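PGRP-Hd - Peptidoglycan recognition protein homologue (Alvinella pompejana, PDB 3EP1) probably binds bacterial peptidoglycan in innate immunity, using a domain related to the N-acetylmuramoyl-L-alanine amidases. Local coordinates at residues Ser4-Arg8 and Gln9-Ala13; Asp76-Tyr80 and Asn81-Asp85. All blocks are in the same frame, centred on the assembly; numbering follows the deposited sequence.

Interaction 1: residues Ser4-Arg8 and Gln9-Ala13; sequences SIVPR and QQWAA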
# COMPACT_ATOMS: atom_id res chain seq x y z
N SER A 4 1.86 9.81 2.20
CA SER A 4 0.81 9.31 1.33
C SER A 4 1.06 9.71 -0.11
O SER A 4 1.89 10.57 -0.39
CB SER A 4 -0.56 9.83 1.76
OG SER A 4 -0.72 11.19 1.39
N ILE A 5 0.35 9.06 -1.03
CA ILE A 5 0.45 9.36 -2.44
C ILE A 5 -0.21 10.73 -2.58
O ILE A 5 -1.20 11.00 -1.91
CB ILE A 5 -0.29 8.28 -3.28
CG1 ILE A 5 0.50 6.97 -3.25
CG2 ILE A 5 -0.49 8.75 -4.71
CD1 ILE A 5 -0.28 5.75 -3.67
N VAL A 6 0.35 11.59 -3.43
CA VAL A 6 -0.24 12.92 -3.62
C VAL A 6 -1.49 12.84 -4.50
O VAL A 6 -1.42 12.51 -5.68
CB VAL A 6 0.78 13.89 -4.25
CG1 VAL A 6 0.13 15.25 -4.45
CG2 VAL A 6 2.00 14.03 -3.36
N PRO A 7 -2.67 13.17 -3.93
CA PRO A 7 -3.94 13.13 -4.65
C PRO A 7 -4.05 14.17 -5.76
O PRO A 7 -3.35 15.18 -5.74
CB PRO A 7 -4.96 13.36 -3.54
CG PRO A 7 -4.24 14.35 -2.68
CD PRO A 7 -2.84 13.78 -2.60
N ARG A 8 -4.93 13.90 -6.72
CA ARG A 8 -5.17 14.78 -7.87
C ARG A 8 -5.36 16.23 -7.45
O ARG A 8 -4.75 17.14 -8.01
CB ARG A 8 -6.42 14.34 -8.64
CG ARG A 8 -6.32 13.01 -9.34
CD ARG A 8 -7.66 12.64 -9.98
NE ARG A 8 -8.02 13.53 -11.08
CZ ARG A 8 -7.53 13.45 -12.31
NH1 ARG A 8 -6.65 12.51 -12.61
NH2 ARG A 8 -7.92 14.30 -13.24
N GLN A 9 -6.22 16.45 -6.46
CA GLN A 9 -6.51 17.79 -6.00
C GLN A 9 -5.31 18.54 -5.41
O GLN A 9 -5.31 19.77 -5.38
CB GLN A 9 -7.65 17.78 -5.00
CG GLN A 9 -7.95 19.16 -4.45
CD GLN A 9 -9.36 19.33 -3.90
OE1 GLN A 9 -9.77 20.45 -3.58
NE2 GLN A 9 -10.10 18.23 -3.78
N GLN A 10 -4.29 17.82 -4.96
CA GLN A 10 -3.13 18.48 -4.38
C GLN A 10 -2.31 19.15 -5.48
O GLN A 10 -1.59 20.11 -5.22
CB GLN A 10 -2.26 17.50 -3.57
CG GLN A 10 -1.53 18.14 -2.38
CD GLN A 10 -1.35 17.17 -1.21
OE1 GLN A 10 -2.32 16.67 -0.63
NE2 GLN A 10 -0.10 16.92 -0.84
N TRP A 11 -2.40 18.65 -6.71
CA TRP A 11 -1.67 19.30 -7.79
C TRP A 11 -2.62 20.08 -8.70
O TRP A 11 -2.28 20.40 -9.83
CB TRP A 11 -0.81 18.32 -8.62
CG TRP A 11 -1.46 17.07 -9.15
CD1 TRP A 11 -1.57 15.87 -8.51
CD2 TRP A 11 -2.02 16.88 -10.46
NE1 TRP A 11 -2.16 14.94 -9.34
CE2 TRP A 11 -2.45 15.54 -10.54
CE3 TRP A 11 -2.20 17.72 -11.56
CZ2 TRP A 11 -3.05 15.01 -11.68
CZ3 TRP A 11 -2.80 17.19 -12.71
CH2 TRP A 11 -3.21 15.85 -12.76
N ALA A 12 -3.81 20.40 -8.18
CA ALA A 12 -4.85 21.15 -8.89
C ALA A 12 -5.31 20.52 -10.19
O ALA A 12 -5.47 21.20 -11.19
CB ALA A 12 -4.36 22.57 -9.16
N ALA A 13 -5.56 19.22 -10.16
CA ALA A 13 -6.00 18.52 -11.36
C ALA A 13 -7.41 18.89 -11.78
O ALA A 13 -8.27 19.14 -10.94
CB ALA A 13 -5.91 17.01 -11.13
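The carbonyl oxygen of R8 is gripped by two backbone amides from opposite faces of its plane, W11 N and A13 N, each 3.1 Å from R8 O. The W11 bond and that from Q10 N to P7 O (2.9 Å) form a short 3-10 turn; A13 N closes its end in a Schellman motif, with positive phi at A12 and a weak A12 N to Q9 O bond. The W11 indole folds back over this turn because its CG lies between the backbone N and the carbonyl carbon (chi1 51°). One face of the ring thus covers R8 O, which sits 3.4 Å above its plane, toward the rim. R8 bends at chi3 (66°), and its guanidinium presents a face to the A13 methyl, with A13 CB 4.0 Å from R8 NH2; R8 NH1 is held by G93 and D77. Earlier in the segment, V6 CG1 meets Q10 CB at 3.4 Å, the side chains crossing at about a right angle, while Q10 OE1 lies 3.5 Å from P7 CD. W11 packs on V63 and Q67 of helix 59-72, and its NE1 donates a hydrogen bond to E92 O; V6 pairs through its backbone with strand 90-92, so the turn bridges that helix and the sheet edge.

Interaction 2: residues Asp76-Tyr80 and Asn81-Asp85; sequences DDIKY and NFLID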
# COMPACT_ATOMS: atom_id res chain seq x y z
N ASP A 76 -8.34 11.73 -22.56
CA ASP A 76 -9.39 11.94 -21.57
C ASP A 76 -8.88 12.52 -20.25
O ASP A 76 -9.68 12.92 -19.40
CB ASP A 76 -10.10 10.62 -21.24
CG ASP A 76 -10.85 10.04 -22.42
OD1 ASP A 76 -11.28 10.82 -23.29
OD2 ASP A 76 -11.03 8.80 -22.46
N ASP A 77 -7.56 12.55 -20.08
CA ASP A 77 -6.95 13.03 -18.84
C ASP A 77 -5.45 12.79 -18.95
O ASP A 77 -4.98 12.31 -19.98
CB ASP A 77 -7.54 12.24 -17.66
CG ASP A 77 -7.05 12.72 -16.30
OD1 ASP A 77 -6.59 13.87 -16.18
OD2 ASP A 77 -7.16 11.94 -15.34
N ILE A 78 -4.70 13.15 -17.92
CA ILE A 78 -3.26 12.92 -17.93
C ILE A 78 -3.12 11.42 -18.27
O ILE A 78 -3.92 10.61 -17.81
CB ILE A 78 -2.64 13.29 -16.53
CG1 ILE A 78 -1.12 13.33 -16.61
CG2 ILE A 78 -3.13 12.32 -15.45
CD1 ILE A 78 -0.47 13.90 -15.37
N LYS A 79 -2.14 11.08 -19.10
CA LYS A 79 -1.92 9.71 -19.58
C LYS A 79 -1.63 8.58 -18.60
O LYS A 79 -2.01 7.43 -18.83
CB LYS A 79 -0.78 9.69 -20.60
CG LYS A 79 -0.99 10.52 -21.84
CD LYS A 79 0.24 10.46 -22.72
CE LYS A 79 0.11 11.40 -23.90
NZ LYS A 79 1.40 11.51 -24.63
N TYR A 80 -0.97 8.90 -17.50
CA TYR A 80 -0.60 7.87 -16.54
C TYR A 80 -1.47 7.69 -15.31
O TYR A 80 -2.19 8.60 -14.91
CB TYR A 80 0.85 8.10 -16.14
CG TYR A 80 1.75 8.39 -17.32
CD1 TYR A 80 2.02 9.71 -17.70
CD2 TYR A 80 2.32 7.36 -18.06
CE1 TYR A 80 2.83 9.99 -18.80
CE2 TYR A 80 3.13 7.63 -19.17
CZ TYR A 80 3.39 8.95 -19.52
OH TYR A 80 4.21 9.22 -20.60
N ASN A 81 -1.39 6.50 -14.72
CA ASN A 81 -2.13 6.15 -13.51
C ASN A 81 -1.44 6.77 -12.29
O ASN A 81 -2.10 7.11 -11.31
CB ASN A 81 -2.18 4.63 -13.34
CG ASN A 81 -3.05 3.96 -14.37
OD1 ASN A 81 -4.27 3.90 -14.22
ND2 ASN A 81 -2.44 3.45 -15.42
N PHE A 82 -0.12 6.88 -12.38
CA PHE A 82 0.71 7.44 -11.32
C PHE A 82 1.99 8.02 -11.91
O PHE A 82 2.40 7.65 -13.01
CB PHE A 82 1.12 6.37 -10.30
CG PHE A 82 -0.03 5.79 -9.53
CD1 PHE A 82 -0.61 4.59 -9.93
CD2 PHE A 82 -0.53 6.44 -8.41
CE1 PHE A 82 -1.68 4.06 -9.23
CE2 PHE A 82 -1.60 5.92 -7.70
CZ PHE A 82 -2.18 4.72 -8.12
N LEU A 83 2.63 8.91 -11.16
CA LEU A 83 3.89 9.52 -11.58
C LEU A 83 4.77 9.60 -10.34
O LEU A 83 4.28 9.81 -9.24
CB LEU A 83 3.66 10.91 -12.18
CG LEU A 83 2.69 11.05 -13.35
CD1 LEU A 83 1.26 11.17 -12.83
CD2 LEU A 83 3.04 12.29 -14.17
N ILE A 84 6.08 9.46 -10.53
CA ILE A 84 7.03 9.48 -9.42
C ILE A 84 8.22 10.40 -9.72
O ILE A 84 8.80 10.32 -10.80
CB ILE A 84 7.56 8.03 -9.18
CG1 ILE A 84 6.38 7.06 -9.06
CG2 ILE A 84 8.46 7.99 -7.95
CD1 ILE A 84 6.76 5.60 -8.88
N ASP A 85 8.56 11.29 -8.79
CA ASP A 85 9.70 12.18 -9.01
C ASP A 85 10.98 11.62 -8.39
O ASP A 85 10.95 10.61 -7.70
CB ASP A 85 9.43 13.61 -8.50
CG ASP A 85 9.26 13.69 -6.99
OD1 ASP A 85 9.75 12.80 -6.27
OD2 ASP A 85 8.64 14.68 -6.53
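Y80, L83 and N81 bury most of the surface at this bend, where an irregular loop straightens into strand 82-84. Y80 makes its approach with CB rather than with its ring: Y80 CB lies 3.5 Å from F82 O and 4.5 Å from L83 CG. Its CG is anti to the carbonyl carbon (chi1 -45°), a setting that leads the phenol away from the following residues while K79 CB lies over one ring face, toward the rim. L83 also has CG anti to its carbonyl carbon (chi1 -56°), and the isobutyl group turns back toward the loop. There it meets I78 tip to tip, with I78 CD1 4.0 Å from L83 CD2 and 4.1 Å from L83 CD1, so both leucine methyls face that one methyl. The extended chain of I78, CG1 anti to its backbone N, brings that methyl across. The side chain of N81 packs against I111 and H102.

Strand 110-115 flanks this strand on one side, where Y80 and L83 both touch A114; helix 59-72 adds V63 against I78 and L66 against L83. Y80-I84 (YNFLI) resembles the YNFLI/V segment common in peptidoglycan recognition proteins. Across the bend itself the apolar contacts are I78 on L83 and the looser approach of Y80 CB to L83 CG. Polar fixation comes from elsewhere: D77 O, I78 O and the backbone of Y80 bond to R94, and the backbone of N81 to G93 and G95. The apolar I78-L83 contact thus fills the inside of the bend, while these bonds hold its backbone.

Along the chain the two contacts stand in series, neither nested nor crossed, and neither closes a long loop: interaction 1 shapes a turn and interaction 2 a bend into a strand. Interaction 1 comes first, in the N-terminal segment ahead of strand 26-33; interaction 2 follows helix 59-72 and leads into strand 82-84, inside the mixed sheet. Folding brings their centres to about 11 Å. A salt bridge of 2.8 Å joins R8 NH1 to D77 OD2, and D77 OD1 takes a further bond from Q67 of the helix. Apolar contacts accompany it, W11 CH2 on I78 CD1 and I5 CD1 on F82 CE2, each at 4.3 Å. The N-terminal turn is thus tied to the approach to strand 82-84, beside helix 59-72.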